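Local coordinates for sensor protein (Bacillus halodurans, PDB 3O5Y), which is probably a sensor histidine kinase of a two-component system, passing phosphate from ATP to a histidine, represented here by its GAF domain, at residues L29-E34 / N106-V111. Residues are numbered along the deposited sequence; the frame is centred on the assembly and turned at random.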
loop_
_atom_site.group_PDB
_atom_site.type_symbol
_atom_site.label_atom_id
_atom_site.label_comp_id
_atom_site.label_asym_id
_atom_site.label_seq_id
_atom_site.Cartn_x
_atom_site.Cartn_y
_atom_site.Cartn_z
ATOM N N LEU A 29 4.813 2.221 1.222
ATOM C CA LEU A 29 6.169 1.741 1.083
ATOM C C LEU A 29 6.887 2.504 0.004
ATOM O O LEU A 29 6.293 2.877 -1.004
ATOM C CB LEU A 29 6.194 0.243 0.816
ATOM C CG LEU A 29 5.567 -0.589 1.940
ATOM C CD1 LEU A 29 4.089 -0.835 1.680
ATOM C CD2 LEU A 29 6.304 -1.908 2.114
ATOM N N LEU A 30 8.168 2.752 0.231
ATOM C CA LEU A 30 8.929 3.641 -0.618
ATOM C C LEU A 30 10.006 2.838 -1.318
ATOM O O LEU A 30 10.725 2.066 -0.702
ATOM C CB LEU A 30 9.583 4.753 0.210
ATOM C CG LEU A 30 9.799 6.169 -0.357
ATOM C CD1 LEU A 30 11.082 6.831 0.217
ATOM C CD2 LEU A 30 9.796 6.284 -1.908
ATOM N N LEU A 31 10.102 3.016 -2.622
ATOM C CA LEU A 31 11.166 2.423 -3.375
ATOM C C LEU A 31 12.267 3.471 -3.553
ATOM O O LEU A 31 12.047 4.513 -4.170
ATOM C CB LEU A 31 10.636 1.935 -4.722
ATOM C CG LEU A 31 11.635 1.148 -5.556
ATOM C CD1 LEU A 31 11.967 -0.164 -4.870
ATOM C CD2 LEU A 31 11.077 0.893 -6.936
ATOM N N ALA A 32 13.425 3.210 -2.954
ATOM C CA ALA A 32 14.670 3.917 -3.277
ATOM C C ALA A 32 15.784 2.889 -3.495
ATOM O O ALA A 32 15.853 1.884 -2.778
ATOM C CB ALA A 32 15.051 4.893 -2.169
ATOM N N ASN A 33 16.628 3.137 -4.499
ATOM C CA ASN A 33 17.773 2.271 -4.826
ATOM C C ASN A 33 17.402 0.804 -5.089
ATOM O O ASN A 33 18.119 -0.115 -4.662
ATOM C CB ASN A 33 18.854 2.363 -3.733
ATOM C CG ASN A 33 19.509 3.738 -3.667
ATOM O OD1 ASN A 33 20.173 4.179 -4.618
ATOM N ND2 ASN A 33 19.335 4.418 -2.533
ATOM N N GLU A 34 16.284 0.602 -5.792
ATOM C CA GLU A 34 15.765 -0.740 -6.110
ATOM C C GLU A 34 15.477 -1.567 -4.850
ATOM O O GLU A 34 15.474 -2.802 -4.890
ATOM C CB GLU A 34 16.725 -1.488 -7.054
ATOM N N ASN A 106 8.125 8.596 -14.993
ATOM C CA ASN A 106 9.546 8.239 -15.079
ATOM C C ASN A 106 9.901 6.923 -14.422
ATOM O O ASN A 106 10.666 6.144 -14.992
ATOM C CB ASN A 106 10.423 9.304 -14.428
ATOM C CG ASN A 106 10.411 10.604 -15.173
ATOM O OD1 ASN A 106 10.562 10.644 -16.406
ATOM N ND2 ASN A 106 10.229 11.696 -14.429
ATOM N N LYS A 107 9.386 6.691 -13.211
ATOM C CA LYS A 107 9.833 5.553 -12.389
ATOM C C LYS A 107 8.762 5.004 -11.445
ATOM O O LYS A 107 7.714 5.627 -11.222
ATOM C CB LYS A 107 11.059 5.958 -11.562
ATOM C CG LYS A 107 10.724 7.027 -10.507
ATOM C CD LYS A 107 11.934 7.397 -9.655
ATOM C CE LYS A 107 11.571 8.499 -8.669
ATOM N NZ LYS A 107 12.419 8.387 -7.450
ATOM N N ARG A 108 9.043 3.824 -10.898
ATOM C CA ARG A 108 8.278 3.287 -9.784
ATOM C C ARG A 108 8.703 4.045 -8.561
ATOM O O ARG A 108 9.884 4.330 -8.376
ATOM C CB ARG A 108 8.599 1.824 -9.568
ATOM C CG ARG A 108 8.370 0.963 -10.757
ATOM C CD ARG A 108 9.540 0.048 -10.893
ATOM N NE ARG A 108 9.101 -1.314 -11.122
ATOM C CZ ARG A 108 9.852 -2.382 -10.885
ATOM N NH1 ARG A 108 9.358 -3.598 -11.116
ATOM N NH2 ARG A 108 11.095 -2.231 -10.410
ATOM N N VAL A 109 7.730 4.349 -7.718
ATOM C CA VAL A 109 7.917 5.227 -6.582
ATOM C C VAL A 109 7.696 4.466 -5.279
ATOM O O VAL A 109 8.388 4.698 -4.289
ATOM C CB VAL A 109 6.952 6.440 -6.702
ATOM C CG1 VAL A 109 6.696 7.106 -5.360
ATOM C CG2 VAL A 109 7.500 7.433 -7.679
ATOM N N GLY A 110 6.733 3.551 -5.270
ATOM C CA GLY A 110 6.421 2.842 -4.031
ATOM C C GLY A 110 5.181 1.999 -4.145
ATOM O O GLY A 110 4.760 1.640 -5.246
ATOM N N VAL A 111 4.601 1.664 -2.999
ATOM C CA VAL A 111 3.412 0.830 -2.949
ATOM C C VAL A 111 2.467 1.379 -1.898
ATOM O O VAL A 111 2.908 1.847 -0.838
ATOM C CB VAL A 111 3.768 -0.664 -2.666
ATOM C CG1 VAL A 111 2.523 -1.496 -2.287
ATOM C CG2 VAL A 111 4.453 -1.281 -3.872
#
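Leu29 and Val111 form an antiparallel hydrogen-bonded pair where strands 25-32 and 108-116, the two middle strands of the six-stranded GAF-domain sheet, run side by side. Leu29 N gives a nearly straight bond to Val111 O, 2.8 Å long, and Val111 N returns one of 2.9 Å to Leu29 O. Both side chains rise from the same face beneath helix 61-68, Leu29 against Tyr62 and Val111 against Leu66; between them CD1 of Leu29 stands 4.3 Å from CG1 of Val111. One residue on, the backbones close in at the non-hydrogen-bonded pair of Leu30 and Gly110, whose CA atoms are 4.3 Å apart. There Gly110, with no side chain, lets its CA come within 3.0 Å of Leu29 O in a CH···O contact. Val109 and Gly110 together face Ile102 of strand 96-103, a classic beta bulge. Within the bulge, Val109 O accepts Leu31 N at 2.9 Å, while CD2 of Leu30 comes near the same oxygen.

The more open end of the contact, at partly exposed Leu31 and Arg108, is joined by a side-chain contact as well. CG of Leu31 is anti to its backbone N (chi1 -174°), and CD2 meets CB of Arg108 at 3.7 Å, the two chains crossing obliquely next to Trp63. The bent Arg108 chain carries its guanidinium on to Asp67 of helix 61-68, where NH1 makes a salt bridge. Three backbone bonds thus hold the strands from Leu29 and Val111 to Leu31 and Val109, with buried Leu29, Val109, Gly110 and Val111 making up the tight part, whereas at the partly exposed end the side-chain join is aliphatic and the arginine's charge is directed to the covering helix.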